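Local coordinates for protein sorting nexin-3 (Saccharomyces cerevisiae, PDB 1OCS) that binds phosphatidylinositol 3-phosphate and helps retrieve late Golgi membrane proteins from the prevacuolar compartment by engaging their cytosolic tails, at residues 81-89 and 127-138. Residues are numbered along the deposited sequence; the frame is centred on the assembly and turned at random.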
loop_
_atom_site.group_PDB
_atom_site.type_symbol
_atom_site.label_atom_id
_atom_site.label_comp_id
_atom_site.label_asym_id
_atom_site.label_seq_id
_atom_site.Cartn_x
_atom_site.Cartn_y
_atom_site.Cartn_z
ATOM N N ARG A 81 -2.336 -5.281 -5.410
ATOM C CA ARG A 81 -2.113 -6.702 -5.158
ATOM C C ARG A 81 -1.032 -6.754 -4.092
ATOM O O ARG A 81 -0.301 -5.783 -3.895
ATOM C CB ARG A 81 -1.555 -7.408 -6.396
ATOM C CG ARG A 81 -2.455 -7.466 -7.624
ATOM C CD ARG A 81 -1.606 -7.914 -8.814
ATOM N NE ARG A 81 -2.371 -8.274 -10.006
ATOM C CZ ARG A 81 -2.571 -9.523 -10.425
ATOM N NH1 ARG A 81 -3.278 -9.746 -11.529
ATOM N NH2 ARG A 81 -2.070 -10.552 -9.747
ATOM N N TYR A 82 -0.915 -7.886 -3.412
ATOM C CA TYR A 82 0.123 -8.027 -2.407
ATOM C C TYR A 82 1.473 -7.801 -3.085
ATOM O O TYR A 82 2.387 -7.227 -2.499
ATOM C CB TYR A 82 0.076 -9.422 -1.789
ATOM C CG TYR A 82 1.091 -9.616 -0.693
ATOM C CD1 TYR A 82 2.339 -10.179 -0.960
ATOM C CD2 TYR A 82 0.808 -9.213 0.612
ATOM C CE1 TYR A 82 3.283 -10.338 0.053
ATOM C CE2 TYR A 82 1.745 -9.365 1.626
ATOM C CZ TYR A 82 2.976 -9.926 1.340
ATOM O OH TYR A 82 3.896 -10.065 2.351
ATOM N N SER A 83 1.599 -8.249 -4.330
ATOM C CA SER A 83 2.853 -8.069 -5.055
ATOM C C SER A 83 3.158 -6.587 -5.292
ATOM O O SER A 83 4.323 -6.206 -5.396
ATOM C CB SER A 83 2.821 -8.823 -6.391
ATOM O OG SER A 83 1.714 -8.438 -7.176
ATOM N N ASP A 84 2.121 -5.752 -5.377
ATOM C CA ASP A 84 2.343 -4.321 -5.572
ATOM C C ASP A 84 2.972 -3.740 -4.303
ATOM O O ASP A 84 3.832 -2.863 -4.377
ATOM C CB ASP A 84 1.031 -3.586 -5.885
ATOM C CG ASP A 84 0.485 -3.921 -7.268
ATOM O OD1 ASP A 84 1.282 -4.023 -8.227
ATOM O OD2 ASP A 84 -0.743 -4.068 -7.398
ATOM N N PHE A 85 2.530 -4.223 -3.143
ATOM C CA PHE A 85 3.079 -3.771 -1.867
ATOM C C PHE A 85 4.549 -4.193 -1.786
ATOM O O PHE A 85 5.399 -3.440 -1.294
ATOM C CB PHE A 85 2.309 -4.394 -0.693
ATOM C CG PHE A 85 0.995 -3.717 -0.388
ATOM C CD1 PHE A 85 0.930 -2.686 0.548
ATOM C CD2 PHE A 85 -0.177 -4.122 -1.019
ATOM C CE1 PHE A 85 -0.287 -2.069 0.857
ATOM C CE2 PHE A 85 -1.402 -3.508 -0.716
ATOM C CZ PHE A 85 -1.453 -2.482 0.223
ATOM N N GLU A 86 4.845 -5.399 -2.263
ATOM C CA GLU A 86 6.217 -5.898 -2.242
ATOM C C GLU A 86 7.109 -5.031 -3.118
ATOM O O GLU A 86 8.236 -4.706 -2.747
ATOM C CB GLU A 86 6.280 -7.347 -2.733
ATOM C CG GLU A 86 5.752 -8.366 -1.739
ATOM C CD GLU A 86 5.822 -9.790 -2.278
ATOM O OE1 GLU A 86 5.214 -10.070 -3.336
ATOM O OE2 GLU A 86 6.489 -10.626 -1.639
ATOM N N PHE A 87 6.607 -4.674 -4.293
ATOM C CA PHE A 87 7.364 -3.834 -5.204
ATOM C C PHE A 87 7.527 -2.450 -4.582
ATOM O O PHE A 87 8.594 -1.850 -4.658
ATOM C CB PHE A 87 6.642 -3.717 -6.547
ATOM C CG PHE A 87 7.418 -2.959 -7.581
ATOM C CD1 PHE A 87 8.668 -3.409 -7.995
ATOM C CD2 PHE A 87 6.909 -1.791 -8.135
ATOM C CE1 PHE A 87 9.399 -2.702 -8.948
ATOM C CE2 PHE A 87 7.635 -1.077 -9.091
ATOM C CZ PHE A 87 8.880 -1.534 -9.495
ATOM N N PHE A 88 6.462 -1.952 -3.959
ATOM C CA PHE A 88 6.488 -0.640 -3.313
ATOM C C PHE A 88 7.548 -0.585 -2.211
ATOM O O PHE A 88 8.289 0.394 -2.111
ATOM C CB PHE A 88 5.104 -0.313 -2.732
ATOM C CG PHE A 88 5.084 0.888 -1.821
ATOM C CD1 PHE A 88 5.488 2.139 -2.277
ATOM C CD2 PHE A 88 4.642 0.768 -0.507
ATOM C CE1 PHE A 88 5.451 3.256 -1.437
ATOM C CE2 PHE A 88 4.599 1.876 0.340
ATOM C CZ PHE A 88 5.006 3.125 -0.131
ATOM N N ARG A 89 7.624 -1.630 -1.388
ATOM C CA ARG A 89 8.610 -1.653 -0.308
ATOM C C ARG A 89 10.023 -1.554 -0.878
ATOM O O ARG A 89 10.852 -0.810 -0.360
ATOM C CB ARG A 89 8.477 -2.926 0.538
ATOM C CG ARG A 89 9.375 -2.942 1.785
ATOM C CD ARG A 89 9.097 -4.163 2.676
ATOM N NE ARG A 89 9.789 -4.087 3.963
ATOM C CZ ARG A 89 11.065 -4.415 4.158
ATOM N NH1 ARG A 89 11.810 -4.856 3.150
ATOM N NH2 ARG A 89 11.604 -4.290 5.366
ATOM N N ARG A 127 -3.688 -10.924 5.659
ATOM C CA ARG A 127 -2.940 -9.971 4.852
ATOM C C ARG A 127 -3.591 -8.597 4.924
ATOM O O ARG A 127 -2.903 -7.586 5.029
ATOM C CB ARG A 127 -2.861 -10.428 3.394
ATOM C CG ARG A 127 -1.801 -11.484 3.176
ATOM C CD ARG A 127 -1.537 -11.772 1.708
ATOM N NE ARG A 127 -0.252 -12.451 1.576
ATOM C CZ ARG A 127 0.252 -12.910 0.438
ATOM N NH1 ARG A 127 -0.423 -12.774 -0.697
ATOM N NH2 ARG A 127 1.443 -13.498 0.446
ATOM N N ARG A 128 -4.919 -8.569 4.869
ATOM C CA ARG A 128 -5.645 -7.306 4.933
ATOM C C ARG A 128 -5.261 -6.563 6.213
ATOM O O ARG A 128 -4.853 -5.405 6.166
ATOM C CB ARG A 128 -7.152 -7.554 4.926
ATOM C CG ARG A 128 -7.979 -6.297 4.722
ATOM C CD ARG A 128 -9.215 -6.320 5.594
ATOM N NE ARG A 128 -8.847 -6.262 7.001
ATOM C CZ ARG A 128 -9.707 -6.342 8.010
ATOM N NH1 ARG A 128 -9.264 -6.277 9.259
ATOM N NH2 ARG A 128 -11.006 -6.492 7.773
ATOM N N GLN A 129 -5.392 -7.241 7.353
ATOM C CA GLN A 129 -5.059 -6.649 8.647
ATOM C C GLN A 129 -3.597 -6.234 8.700
ATOM O O GLN A 129 -3.276 -5.124 9.117
ATOM C CB GLN A 129 -5.338 -7.635 9.787
ATOM C CG GLN A 129 -6.795 -8.024 9.926
ATOM C CD GLN A 129 -7.049 -8.943 11.107
ATOM O OE1 GLN A 129 -8.144 -9.487 11.254
ATOM N NE2 GLN A 129 -6.041 -9.117 11.957
ATOM N N GLY A 130 -2.712 -7.136 8.284
ATOM C CA GLY A 130 -1.295 -6.829 8.298
ATOM C C GLY A 130 -0.958 -5.650 7.404
ATOM O O GLY A 130 -0.246 -4.728 7.813
ATOM N N LEU A 131 -1.472 -5.672 6.180
ATOM C CA LEU A 131 -1.207 -4.588 5.241
ATOM C C LEU A 131 -1.751 -3.252 5.744
ATOM O O LEU A 131 -1.134 -2.208 5.529
ATOM C CB LEU A 131 -1.802 -4.915 3.871
ATOM C CG LEU A 131 -1.130 -6.072 3.118
ATOM C CD1 LEU A 131 -1.906 -6.368 1.859
ATOM C CD2 LEU A 131 0.310 -5.717 2.785
ATOM N N ASN A 132 -2.909 -3.285 6.399
ATOM C CA ASN A 132 -3.511 -2.066 6.930
ATOM C C ASN A 132 -2.564 -1.450 7.960
ATOM O O ASN A 132 -2.231 -0.271 7.889
ATOM C CB ASN A 132 -4.864 -2.374 7.585
ATOM C CG ASN A 132 -5.545 -1.126 8.129
ATOM O OD1 ASN A 132 -5.939 -0.240 7.369
ATOM N ND2 ASN A 132 -5.676 -1.047 9.454
ATOM N N THR A 133 -2.121 -2.265 8.910
ATOM C CA THR A 133 -1.206 -1.805 9.951
ATOM C C THR A 133 0.109 -1.305 9.352
ATOM O O THR A 133 0.622 -0.255 9.747
ATOM C CB THR A 133 -0.907 -2.941 10.955
ATOM O OG1 THR A 133 -2.116 -3.299 11.633
ATOM C CG2 THR A 133 0.129 -2.502 11.980
ATOM N N TRP A 134 0.643 -2.058 8.394
ATOM C CA TRP A 134 1.898 -1.702 7.736
ATOM C C TRP A 134 1.780 -0.357 7.016
ATOM O O TRP A 134 2.644 0.511 7.152
ATOM C CB TRP A 134 2.274 -2.784 6.717
ATOM C CG TRP A 134 3.656 -2.636 6.135
ATOM C CD1 TRP A 134 4.829 -3.043 6.700
ATOM C CD2 TRP A 134 4.002 -2.048 4.874
ATOM N NE1 TRP A 134 5.884 -2.751 5.869
ATOM C CE2 TRP A 134 5.406 -2.140 4.740
ATOM C CE3 TRP A 134 3.260 -1.453 3.840
ATOM C CZ2 TRP A 134 6.090 -1.661 3.613
ATOM C CZ3 TRP A 134 3.939 -0.975 2.719
ATOM C CH2 TRP A 134 5.342 -1.085 2.616
ATOM N N MET A 135 0.705 -0.192 6.252
ATOM C CA MET A 135 0.491 1.034 5.494
ATOM C C MET A 135 0.350 2.262 6.389
ATOM O O MET A 135 0.888 3.322 6.075
ATOM C CB MET A 135 -0.747 0.884 4.605
ATOM C CG MET A 135 -0.736 1.748 3.360
ATOM S SD MET A 135 0.738 1.489 2.329
ATOM C CE MET A 135 1.111 3.166 1.898
ATOM N N GLN A 136 -0.366 2.127 7.505
ATOM C CA GLN A 136 -0.546 3.257 8.415
ATOM C C GLN A 136 0.786 3.619 9.062
ATOM O O GLN A 136 1.063 4.789 9.332
ATOM C CB GLN A 136 -1.583 2.923 9.494
ATOM C CG GLN A 136 -2.955 2.567 8.921
ATOM C CD GLN A 136 -4.019 2.387 9.984
ATOM O OE1 GLN A 136 -3.717 2.120 11.148
ATOM N NE2 GLN A 136 -5.278 2.517 9.584
ATOM N N SER A 137 1.617 2.607 9.290
ATOM C CA SER A 137 2.929 2.808 9.887
ATOM C C SER A 137 3.858 3.526 8.905
ATOM O O SER A 137 4.551 4.483 9.262
ATOM C CB SER A 137 3.521 1.453 10.279
ATOM O OG SER A 137 4.832 1.596 10.777
ATOM N N VAL A 138 3.867 3.066 7.661
ATOM C CA VAL A 138 4.712 3.669 6.643
ATOM C C VAL A 138 4.225 5.054 6.209
ATOM O O VAL A 138 4.999 6.010 6.212
ATOM C CB VAL A 138 4.818 2.749 5.407
ATOM C CG1 VAL A 138 5.479 3.491 4.245
ATOM C CG2 VAL A 138 5.627 1.497 5.774
#
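The carbonyl oxygen of P107 is gripped from both helices, by NE of R89 and by the indole NE1 of W134, and these side chains also touch: the aliphatic stem of R89 puts CG 4.0 Å from W134 CZ2. The far rim of the indole meets the rim of F88, W134 CH2 3.7 Å from F88 CD2, with ring planes nearly perpendicular (87°). The segment axes run in roughly the same direction and come no nearer than 12.2 Å. Leucine's branched end lets L131 lay methyl CD2 over one face of F85, 3.9 Å from the ring centroid, a CH-pi contact. M135, an unbranched thioether bent at chi2 (55°), fits between two rings, SD 4.0 Å from F85 CE1 in an oblique Met-aromatic contact and CE near F88 CE2. At the start of helix 82-89, R127 spreads its guanidinium flat on Y82, planes 5° apart and CZ 3.6 Å from the ring centroid. R127 NH2 donates to G111 O, and the Y82 hydroxyl to P110 O. A leucine in place of Y82 would probably leave hydrogen bonds alone to orient the guanidinium, and P110 O without its donor. R81, S83, R127 and K112, which touches Y82, bind phosphatidylinositol 3-phosphate, making the Y82-R127 end part of the PX-domain lipid pocket.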